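Local coordinates for dally-like, isoform A (Drosophila melanogaster, PDB 6XTZ), which is a cell-surface glypican whose core takes up the palmitoleoyl group of Wnt, shielding this lipid so that Wnt can signal at a distance, at residues K245-I255 with H465-S476; L128-L139 with I193-R201. The protein carries 5 engineered substitutions. All coordinates share one frame; numbering follows the deposited sequence.

Contact 1. Residues K245-I255 with H465-S476; sequences KPCTNYCVNVI and HSVCSNEDIASS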
loop_
_atom_site.group_PDB
_atom_site.type_symbol
_atom_site.label_atom_id
_atom_site.label_comp_id
_atom_site.label_asym_id
_atom_site.label_seq_id
_atom_site.Cartn_x
_atom_site.Cartn_y
_atom_site.Cartn_z
ATOM N N LYS A 245 -0.943 6.523 -36.746
ATOM C CA LYS A 245 -1.284 6.149 -35.387
ATOM C C LYS A 245 -1.998 7.302 -34.683
ATOM O O LYS A 245 -1.889 8.459 -35.097
ATOM C CB LYS A 245 -0.023 5.758 -34.618
ATOM C CG LYS A 245 0.579 4.427 -35.032
ATOM C CD LYS A 245 -0.399 3.285 -34.802
ATOM C CE LYS A 245 0.295 1.933 -34.883
ATOM N NZ LYS A 245 0.969 1.722 -36.194
ATOM N N PRO A 246 -2.744 7.010 -33.619
ATOM C CA PRO A 246 -3.380 8.088 -32.856
ATOM C C PRO A 246 -2.347 8.950 -32.148
ATOM O O PRO A 246 -1.243 8.501 -31.826
ATOM C CB PRO A 246 -4.261 7.342 -31.845
ATOM C CG PRO A 246 -4.371 5.946 -32.368
ATOM C CD PRO A 246 -3.111 5.679 -33.109
ATOM N N CYS A 247 -2.714 10.205 -31.910
ATOM C CA CYS A 247 -1.840 11.100 -31.168
ATOM C C CYS A 247 -1.708 10.628 -29.724
ATOM O O CYS A 247 -2.640 10.063 -29.144
ATOM C CB CYS A 247 -2.372 12.533 -31.213
ATOM S SG CYS A 247 -2.702 13.176 -32.879
ATOM N N THR A 248 -0.527 10.857 -29.147
ATOM C CA THR A 248 -0.253 10.373 -27.797
ATOM C C THR A 248 -1.193 11.009 -26.781
ATOM O O THR A 248 -1.886 10.311 -26.033
ATOM C CB THR A 248 1.207 10.645 -27.431
ATOM O OG1 THR A 248 2.062 9.944 -28.340
ATOM C CG2 THR A 248 1.498 10.177 -26.011
ATOM N N ASN A 249 -1.231 12.345 -26.745
ATOM C CA ASN A 249 -2.109 13.034 -25.804
ATOM C C ASN A 249 -3.572 12.679 -26.038
ATOM O O ASN A 249 -4.353 12.606 -25.082
ATOM C CB ASN A 249 -1.900 14.545 -25.904
ATOM C CG ASN A 249 -0.557 14.983 -25.349
ATOM O OD1 ASN A 249 0.286 14.154 -25.004
ATOM N ND2 ASN A 249 -0.350 16.292 -25.263
ATOM N N TYR A 250 -3.958 12.452 -27.294
ATOM C CA TYR A 250 -5.309 11.989 -27.585
ATOM C C TYR A 250 -5.550 10.609 -26.983
ATOM O O TYR A 250 -6.577 10.373 -26.335
ATOM C CB TYR A 250 -5.536 11.984 -29.099
ATOM C CG TYR A 250 -6.872 11.432 -29.546
ATOM C CD1 TYR A 250 -8.032 11.676 -28.820
ATOM C CD2 TYR A 250 -6.975 10.683 -30.712
ATOM C CE1 TYR A 250 -9.251 11.171 -29.233
ATOM C CE2 TYR A 250 -8.189 10.180 -31.134
ATOM C CZ TYR A 250 -9.324 10.426 -30.391
ATOM O OH TYR A 250 -10.536 9.924 -30.807
ATOM N N CYS A 251 -4.603 9.687 -27.177
ATOM C CA CYS A 251 -4.726 8.361 -26.578
ATOM C C CYS A 251 -4.764 8.442 -25.056
ATOM O O CYS A 251 -5.578 7.767 -24.414
ATOM C CB CYS A 251 -3.574 7.467 -27.037
ATOM S SG CYS A 251 -3.581 5.802 -26.327
ATOM N N VAL A 252 -3.890 9.259 -24.461
ATOM C CA VAL A 252 -3.826 9.340 -23.002
ATOM C C VAL A 252 -5.145 9.852 -22.434
ATOM O O VAL A 252 -5.644 9.337 -21.426
ATOM C CB VAL A 252 -2.640 10.220 -22.561
ATOM C CG1 VAL A 252 -2.699 10.482 -21.063
ATOM C CG2 VAL A 252 -1.323 9.557 -22.931
ATOM N N ASN A 253 -5.734 10.864 -23.075
ATOM C CA ASN A 253 -7.003 11.401 -22.595
ATOM C C ASN A 253 -8.118 10.366 -22.667
ATOM O O ASN A 253 -9.003 10.349 -21.805
ATOM C CB ASN A 253 -7.385 12.646 -23.395
ATOM C CG ASN A 253 -6.586 13.864 -22.989
ATOM O OD1 ASN A 253 -6.166 13.987 -21.838
ATOM N ND2 ASN A 253 -6.372 14.775 -23.931
ATOM N N VAL A 254 -8.094 9.499 -23.678
ATOM C CA VAL A 254 -9.135 8.484 -23.807
ATOM C C VAL A 254 -8.986 7.427 -22.720
ATOM O O VAL A 254 -9.959 7.062 -22.049
ATOM C CB VAL A 254 -9.108 7.860 -25.214
ATOM C CG1 VAL A 254 -10.092 6.702 -25.303
ATOM C CG2 VAL A 254 -9.432 8.914 -26.261
ATOM N N ILE A 255 -7.766 6.923 -22.524
ATOM C CA ILE A 255 -7.550 5.906 -21.498
ATOM C C ILE A 255 -7.816 6.481 -20.112
ATOM O O ILE A 255 -8.361 5.795 -19.238
ATOM C CB ILE A 255 -6.133 5.318 -21.605
ATOM C CG1 ILE A 255 -5.828 4.913 -23.048
ATOM C CG2 ILE A 255 -5.997 4.108 -20.693
ATOM C CD1 ILE A 255 -6.705 3.800 -23.567
ATOM N N HIS A 465 -0.535 6.187 -19.770
ATOM C CA HIS A 465 0.720 6.288 -20.508
ATOM C C HIS A 465 1.287 4.914 -20.832
ATOM O O HIS A 465 1.941 4.742 -21.868
ATOM C CB HIS A 465 1.729 7.113 -19.713
ATOM C CG HIS A 465 1.253 8.495 -19.397
ATOM N ND1 HIS A 465 1.527 9.579 -20.205
ATOM C CD2 HIS A 465 0.505 8.969 -18.373
ATOM C CE1 HIS A 465 0.976 10.662 -19.686
ATOM N NE2 HIS A 465 0.349 10.318 -18.574
ATOM N N SER A 466 1.044 3.925 -19.970
ATOM C CA SER A 466 1.525 2.575 -20.242
ATOM C C SER A 466 0.705 1.909 -21.341
ATOM O O SER A 466 1.255 1.190 -22.185
ATOM C CB SER A 466 1.494 1.740 -18.963
ATOM O OG SER A 466 1.828 0.389 -19.228
ATOM N N VAL A 467 -0.609 2.137 -21.349
ATOM C CA VAL A 467 -1.464 1.538 -22.370
ATOM C C VAL A 467 -1.136 2.101 -23.748
ATOM O O VAL A 467 -1.121 1.369 -24.744
ATOM C CB VAL A 467 -2.947 1.743 -22.008
ATOM C CG1 VAL A 467 -3.847 1.250 -23.132
ATOM C CG2 VAL A 467 -3.281 1.029 -20.709
ATOM N N CYS A 468 -0.850 3.399 -23.830
ATOM C CA CYS A 468 -0.591 4.053 -25.107
ATOM C C CYS A 468 0.824 3.822 -25.630
ATOM O O CYS A 468 1.221 4.483 -26.596
ATOM C CB CYS A 468 -0.857 5.557 -24.991
ATOM S SG CYS A 468 -2.568 5.981 -24.571
ATOM N N SER A 469 1.585 2.901 -25.035
ATOM C CA SER A 469 2.951 2.633 -25.460
ATOM C C SER A 469 3.188 1.192 -25.889
ATOM O O SER A 469 4.331 0.838 -26.201
ATOM C CB SER A 469 3.938 2.994 -24.340
ATOM O OG SER A 469 3.934 4.387 -24.081
ATOM N N ASN A 470 2.156 0.351 -25.916
ATOM C CA ASN A 470 2.321 -1.048 -26.279
ATOM C C ASN A 470 2.232 -1.221 -27.795
ATOM O O ASN A 470 2.040 -0.265 -28.549
ATOM C CB ASN A 470 1.288 -1.917 -25.558
ATOM C CG ASN A 470 -0.142 -1.455 -25.792
ATOM O OD1 ASN A 470 -0.421 -0.672 -26.700
ATOM N ND2 ASN A 470 -1.060 -1.949 -24.969
ATOM N N GLU A 471 2.375 -2.469 -28.250
ATOM C CA GLU A 471 2.288 -2.750 -29.679
ATOM C C GLU A 471 0.861 -2.630 -30.192
ATOM O O GLU A 471 0.652 -2.363 -31.382
ATOM C CB GLU A 471 2.823 -4.150 -29.974
ATOM C CG GLU A 471 4.200 -4.426 -29.408
ATOM C CD GLU A 471 4.618 -5.872 -29.586
ATOM O OE1 GLU A 471 3.858 -6.638 -30.217
ATOM O OE2 GLU A 471 5.703 -6.244 -29.093
ATOM N N ASP A 472 -0.127 -2.830 -29.318
ATOM C CA ASP A 472 -1.518 -2.826 -29.757
ATOM C C ASP A 472 -1.947 -1.448 -30.245
ATOM O O ASP A 472 -2.681 -1.334 -31.235
ATOM C CB ASP A 472 -2.425 -3.297 -28.621
ATOM C CG ASP A 472 -1.966 -4.605 -28.022
ATOM O OD1 ASP A 472 -1.442 -5.451 -28.778
ATOM O OD2 ASP A 472 -2.124 -4.789 -26.798
ATOM N N ILE A 473 -1.501 -0.389 -29.573
ATOM C CA ILE A 473 -1.911 0.955 -29.948
ATOM C C ILE A 473 -0.738 1.660 -30.603
ATOM O O ILE A 473 -0.832 2.111 -31.751
ATOM C CB ILE A 473 -2.424 1.731 -28.723
ATOM C CG1 ILE A 473 -3.616 1.011 -28.105
ATOM C CG2 ILE A 473 -2.785 3.151 -29.105
ATOM C CD1 ILE A 473 -4.222 1.739 -26.933
ATOM N N ALA A 474 0.367 1.763 -29.864
ATOM C CA ALA A 474 1.617 2.346 -30.355
ATOM C C ALA A 474 1.391 3.752 -30.909
ATOM O O ALA A 474 1.753 4.071 -32.045
ATOM C CB ALA A 474 2.268 1.435 -31.399
ATOM N N SER A 475 0.774 4.597 -30.086
ATOM C CA SER A 475 0.426 5.947 -30.505
ATOM C C SER A 475 1.675 6.742 -30.873
ATOM O O SER A 475 2.755 6.546 -30.312
ATOM C CB SER A 475 -0.341 6.662 -29.393
ATOM O OG SER A 475 0.426 6.728 -28.204
ATOM N N SER A 476 1.513 7.649 -31.833
ATOM C CA SER A 476 2.622 8.469 -32.300
ATOM C C SER A 476 2.802 9.684 -31.400
ATOM O O SER A 476 1.828 10.327 -30.996
ATOM C CB SER A 476 2.385 8.918 -33.742
ATOM O OG SER A 476 3.439 9.749 -34.194
#
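K245, S476 and C468 are the three residues that bury most surface in this contact, in which the start of helix 248-258 is clamped to the chain that leaves helix 459-467. The aliphatic part of K245 lies along the 473-475 backbone: its CG is 3.2 Å from A474 O, CD and CE approach I473 O, and CB reaches the CB of S476. A bend at chi2 (-61°) lays the lysine chain beside the carbonyls of I473 and A474. S476 is held chiefly through its backbone. Its N-H bonds to P246 O at 2.9 Å, and its own O receives the hydroxyl of T248, OG1 to O 2.7 Å, from above the carbonyl plane; T248 N adds a weak bond to the same oxygen. C247 and S476 thus form a single beta bridge, with C247 at the N-cap position of the helix. One turn into helix 248-258, C251 is joined to C468, the first residue past helix 459-467, by a disulfide with SG-SG 2.0 Å and chi3 -93°. C251 SG lies anti to its backbone N (chi1 178°), which carries the sulfur to C468; I473 CG2 packs on C251 SG at 3.9 Å, and I255 CG1 on C468 SG. The C468 carbonyl accepts S475 OG in its plane, on a lone pair, fastening the returning loop to the helix end. Beyond the disulfide, V252 CG1 makes a CH-pi contact over one face of the H465 imidazole, 4.2 Å from its centroid, while I255 CD1 packs on V467 CG1. Such cystines are a hallmark of the glypican core; C251-C468 and C247-C483 join the regions flanking the unmodelled 324-437. Helix 224-234 packs against C251 and I255, and helix 51-110 meets V467.

Contact 2. Residues L128-L139 with I193-R201; sequences LETYFANGRVDL and IKRSFVATR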
loop_
_atom_site.group_PDB
_atom_site.type_symbol
_atom_site.label_atom_id
_atom_site.label_comp_id
_atom_site.label_asym_id
_atom_site.label_seq_id
_atom_site.Cartn_x
_atom_site.Cartn_y
_atom_site.Cartn_z
ATOM N N LEU A 128 3.827 -9.585 23.117
ATOM C CA LEU A 128 4.419 -8.917 21.964
ATOM C C LEU A 128 4.182 -9.709 20.684
ATOM O O LEU A 128 3.879 -9.129 19.636
ATOM C CB LEU A 128 5.913 -8.700 22.191
ATOM C CG LEU A 128 6.294 -7.699 23.283
ATOM C CD1 LEU A 128 7.805 -7.614 23.415
ATOM C CD2 LEU A 128 5.700 -6.333 22.981
ATOM N N GLU A 129 4.318 -11.036 20.752
ATOM C CA GLU A 129 4.035 -11.866 19.586
ATOM C C GLU A 129 2.565 -11.788 19.200
ATOM O O GLU A 129 2.226 -11.770 18.012
ATOM C CB GLU A 129 4.435 -13.316 19.860
ATOM C CG GLU A 129 5.912 -13.520 20.144
ATOM C CD GLU A 129 6.253 -14.974 20.393
ATOM O OE1 GLU A 129 5.474 -15.850 19.960
ATOM O OE2 GLU A 129 7.296 -15.243 21.026
ATOM N N THR A 130 1.676 -11.741 20.195
ATOM C CA THR A 130 0.249 -11.659 19.906
ATOM C C THR A 130 -0.105 -10.330 19.251
ATOM O O THR A 130 -0.950 -10.287 18.350
ATOM C CB THR A 130 -0.561 -11.864 21.186
ATOM O OG1 THR A 130 -0.246 -13.143 21.752
ATOM C CG2 THR A 130 -2.053 -11.804 20.895
ATOM N N TYR A 131 0.537 -9.236 19.674
ATOM C CA TYR A 131 0.245 -7.947 19.058
ATOM C C TYR A 131 0.627 -7.943 17.584
ATOM O O TYR A 131 -0.148 -7.493 16.732
ATOM C CB TYR A 131 0.960 -6.804 19.780
ATOM C CG TYR A 131 0.824 -5.519 18.994
ATOM C CD1 TYR A 131 -0.373 -4.818 18.989
ATOM C CD2 TYR A 131 1.869 -5.038 18.213
ATOM C CE1 TYR A 131 -0.521 -3.659 18.252
ATOM C CE2 TYR A 131 1.730 -3.881 17.468
ATOM C CZ TYR A 131 0.532 -3.195 17.494
ATOM O OH TYR A 131 0.384 -2.042 16.760
ATOM N N PHE A 132 1.832 -8.419 17.262
ATOM C CA PHE A 132 2.249 -8.425 15.864
ATOM C C PHE A 132 1.369 -9.339 15.027
ATOM O O PHE A 132 1.212 -9.116 13.822
ATOM C CB PHE A 132 3.715 -8.840 15.738
ATOM C CG PHE A 132 4.242 -8.755 14.333
ATOM C CD1 PHE A 132 4.545 -7.526 13.771
ATOM C CD2 PHE A 132 4.416 -9.898 13.570
ATOM C CE1 PHE A 132 5.021 -7.437 12.475
ATOM C CE2 PHE A 132 4.895 -9.817 12.274
ATOM C CZ PHE A 132 5.198 -8.585 11.727
ATOM N N ALA A 133 0.776 -10.361 15.647
ATOM C CA ALA A 133 -0.063 -11.299 14.911
ATOM C C ALA A 133 -1.431 -10.699 14.601
ATOM O O ALA A 133 -1.841 -10.634 13.437
ATOM C CB ALA A 133 -0.213 -12.603 15.699
ATOM N N ASN A 134 -2.157 -10.256 15.632
ATOM C CA ASN A 134 -3.519 -9.771 15.452
ATOM C C ASN A 134 -3.752 -8.337 15.909
ATOM O O ASN A 134 -4.814 -7.782 15.609
ATOM C CB ASN A 134 -4.518 -10.696 16.173
ATOM C CG ASN A 134 -4.255 -10.808 17.666
ATOM O OD1 ASN A 134 -3.763 -9.876 18.304
ATOM N ND2 ASN A 134 -4.590 -11.962 18.234
ATOM N N GLY A 135 -2.815 -7.728 16.633
ATOM C CA GLY A 135 -2.953 -6.339 17.023
ATOM C C GLY A 135 -3.913 -6.065 18.155
ATOM O O GLY A 135 -4.203 -4.894 18.426
ATOM N N ARG A 136 -4.413 -7.093 18.831
ATOM C CA ARG A 136 -5.368 -6.906 19.925
ATOM C C ARG A 136 -4.650 -6.925 21.275
ATOM O O ARG A 136 -4.958 -7.707 22.174
ATOM C CB ARG A 136 -6.466 -7.965 19.851
ATOM C CG ARG A 136 -7.341 -7.832 18.608
ATOM C CD ARG A 136 -8.629 -8.645 18.689
ATOM N NE ARG A 136 -8.459 -10.022 18.232
ATOM C CZ ARG A 136 -8.626 -11.094 19.001
ATOM N NH1 ARG A 136 -8.978 -10.953 20.271
ATOM N NH2 ARG A 136 -8.451 -12.308 18.496
ATOM N N VAL A 137 -3.668 -6.033 21.401
ATOM C CA VAL A 137 -2.874 -5.888 22.617
ATOM C C VAL A 137 -2.604 -4.408 22.845
ATOM O O VAL A 137 -2.169 -3.702 21.929
ATOM C CB VAL A 137 -1.544 -6.666 22.540
ATOM C CG1 VAL A 137 -0.650 -6.313 23.723
ATOM C CG2 VAL A 137 -1.792 -8.168 22.493
ATOM N N ASP A 138 -2.864 -3.936 24.063
ATOM C CA ASP A 138 -2.491 -2.585 24.478
ATOM C C ASP A 138 -1.045 -2.648 24.958
ATOM O O ASP A 138 -0.770 -3.082 26.079
ATOM C CB ASP A 138 -3.431 -2.075 25.566
ATOM C CG ASP A 138 -3.271 -0.588 25.838
ATOM O OD1 ASP A 138 -2.191 -0.029 25.549
ATOM O OD2 ASP A 138 -4.232 0.025 26.348
ATOM N N LEU A 139 -0.116 -2.211 24.103
ATOM C CA LEU A 139 1.305 -2.409 24.381
ATOM C C LEU A 139 1.746 -1.641 25.622
ATOM O O LEU A 139 2.421 -2.194 26.499
ATOM C CB LEU A 139 2.138 -2.000 23.167
ATOM C CG LEU A 139 2.026 -2.925 21.953
ATOM C CD1 LEU A 139 2.773 -2.347 20.763
ATOM C CD2 LEU A 139 2.546 -4.314 22.296
ATOM N N ILE A 193 9.681 0.605 22.605
ATOM C CA ILE A 193 9.210 -0.712 22.186
ATOM C C ILE A 193 7.831 -0.606 21.546
ATOM O O ILE A 193 7.568 -1.209 20.498
ATOM C CB ILE A 193 9.208 -1.684 23.378
ATOM C CG1 ILE A 193 10.640 -2.022 23.801
ATOM C CG2 ILE A 193 8.438 -2.954 23.039
ATOM C CD1 ILE A 193 10.719 -2.958 24.986
ATOM N N LYS A 194 6.932 0.166 22.161
ATOM C CA LYS A 194 5.583 0.312 21.625
ATOM C C LYS A 194 5.609 0.939 20.237
ATOM O O LYS A 194 4.961 0.444 19.309
ATOM C CB LYS A 194 4.729 1.142 22.586
ATOM C CG LYS A 194 3.312 1.421 22.102
ATOM C CD LYS A 194 3.183 2.832 21.543
ATOM C CE LYS A 194 1.744 3.169 21.216
ATOM N NZ LYS A 194 1.624 4.526 20.608
ATOM N N ARG A 195 6.359 2.034 20.077
ATOM C CA ARG A 195 6.477 2.663 18.764
ATOM C C ARG A 195 7.015 1.685 17.730
ATOM O O ARG A 195 6.544 1.653 16.587
ATOM C CB ARG A 195 7.386 3.887 18.842
ATOM C CG ARG A 195 6.835 5.061 19.626
ATOM C CD ARG A 195 7.942 6.077 19.838
ATOM N NE ARG A 195 7.460 7.350 20.361
ATOM C CZ ARG A 195 8.249 8.383 20.631
ATOM N NH1 ARG A 195 9.555 8.288 20.424
ATOM N NH2 ARG A 195 7.736 9.512 21.101
ATOM N N SER A 196 8.007 0.878 18.114
ATOM C CA SER A 196 8.635 -0.037 17.168
ATOM C C SER A 196 7.656 -1.109 16.704
ATOM O O SER A 196 7.571 -1.409 15.508
ATOM C CB SER A 196 9.872 -0.673 17.801
ATOM O OG SER A 196 10.596 -1.429 16.847
ATOM N N PHE A 197 6.903 -1.695 17.638
ATOM C CA PHE A 197 5.989 -2.774 17.276
ATOM C C PHE A 197 4.787 -2.257 16.495
ATOM O O PHE A 197 4.291 -2.939 15.590
ATOM C CB PHE A 197 5.541 -3.522 18.530
ATOM C CG PHE A 197 6.449 -4.656 18.909
ATOM C CD1 PHE A 197 7.600 -4.424 19.645
ATOM C CD2 PHE A 197 6.154 -5.953 18.521
ATOM C CE1 PHE A 197 8.439 -5.467 19.989
ATOM C CE2 PHE A 197 6.989 -7.000 18.864
ATOM C CZ PHE A 197 8.133 -6.757 19.597
ATOM N N VAL A 198 4.300 -1.060 16.828
ATOM C CA VAL A 198 3.191 -0.485 16.074
ATOM C C VAL A 198 3.630 -0.159 14.652
ATOM O O VAL A 198 2.931 -0.472 13.683
ATOM C CB VAL A 198 2.633 0.757 16.793
ATOM C CG1 VAL A 198 1.583 1.439 15.929
ATOM C CG2 VAL A 198 2.039 0.368 18.135
ATOM N N ALA A 199 4.803 0.462 14.504
ATOM C CA ALA A 199 5.295 0.798 13.173
ATOM C C ALA A 199 5.603 -0.455 12.362
ATOM O O ALA A 199 5.358 -0.492 11.151
ATOM C CB ALA A 199 6.532 1.689 13.277
ATOM N N THR A 200 6.135 -1.492 13.012
ATOM C CA THR A 200 6.487 -2.713 12.293
ATOM C C THR A 200 5.241 -3.441 11.803
ATOM O O THR A 200 5.171 -3.861 10.641
ATOM C CB THR A 200 7.327 -3.627 13.185
ATOM O OG1 THR A 200 8.478 -2.913 13.654
ATOM C CG2 THR A 200 7.779 -4.857 12.411
ATOM N N ARG A 201 4.245 -3.600 12.675
ATOM C CA ARG A 201 3.018 -4.286 12.282
ATOM C C ARG A 201 2.260 -3.496 11.223
ATOM O O ARG A 201 1.818 -4.058 10.215
ATOM C CB ARG A 201 2.135 -4.531 13.504
ATOM C CG ARG A 201 0.702 -4.877 13.144
ATOM C CD ARG A 201 -0.113 -5.292 14.356
ATOM N NE ARG A 201 -1.532 -5.397 14.026
ATOM C CZ ARG A 201 -2.091 -6.450 13.437
ATOM N NH1 ARG A 201 -1.352 -7.502 13.106
ATOM N NH2 ARG A 201 -3.391 -6.453 13.177
#
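L128 against F197 and Y131 against R201 join two neighbouring helices of the elongated, all-helical glypican core, 118-134 and 185-216, whose short-segment axes approach to 9.6 Å and cross at -29°. Apolar packing centres on F197. L128 CD2 sits over the middle of its ring, a CH-pi contact of 4.1 Å to the centroid, while L139 CD1 presses on F197 CB and V198 CG2. I193, which meets L128, also touches the bound O-palmitoleoyl serine, and L95 of the lipid pocket packs against F197; this interface therefore borders the lipid site. The Y131 ring has R201 CD toward the rim of one face, L139 CD1 of its own segment toward the rim of the other, and F197 O at its edge, in plane. F132 CE1 lies 3.8 Å from T200 CG2. Polar contacts belong to R201, a knob among Y131, F132, A133 and N134. Extended from CG to NE, its chain reaches the end of helix 118-134, where the guanidinium lies against the N134-G135 peptide. R201 NH1 bonds to F132 O at 3.1 Å, from above that carbonyl's plane, and weakly to A133 O at 3.2 Å.

Overall arrangement
The two contacts lie on opposite sides of the chain's centre, their centres about 47 Å apart and their nearest atoms about 30 Å apart. They follow in series: contact 2 closes before contact 1 opens. Contact 2 closes a span of 53 residues; contact 1 closes one of 209, including the unmodelled 324-437, and links helix 248-258 to the segment after helix 459-467. The two contacts have no helix of their segments in common, yet long helix 51-110 touches both, running between the disulfide-rich end and the lipid-binding region. Contact 1 adds a covalent cross-link to its packing, whereas contact 2 relies on noncovalent helix packing beside the palmitoleate pocket.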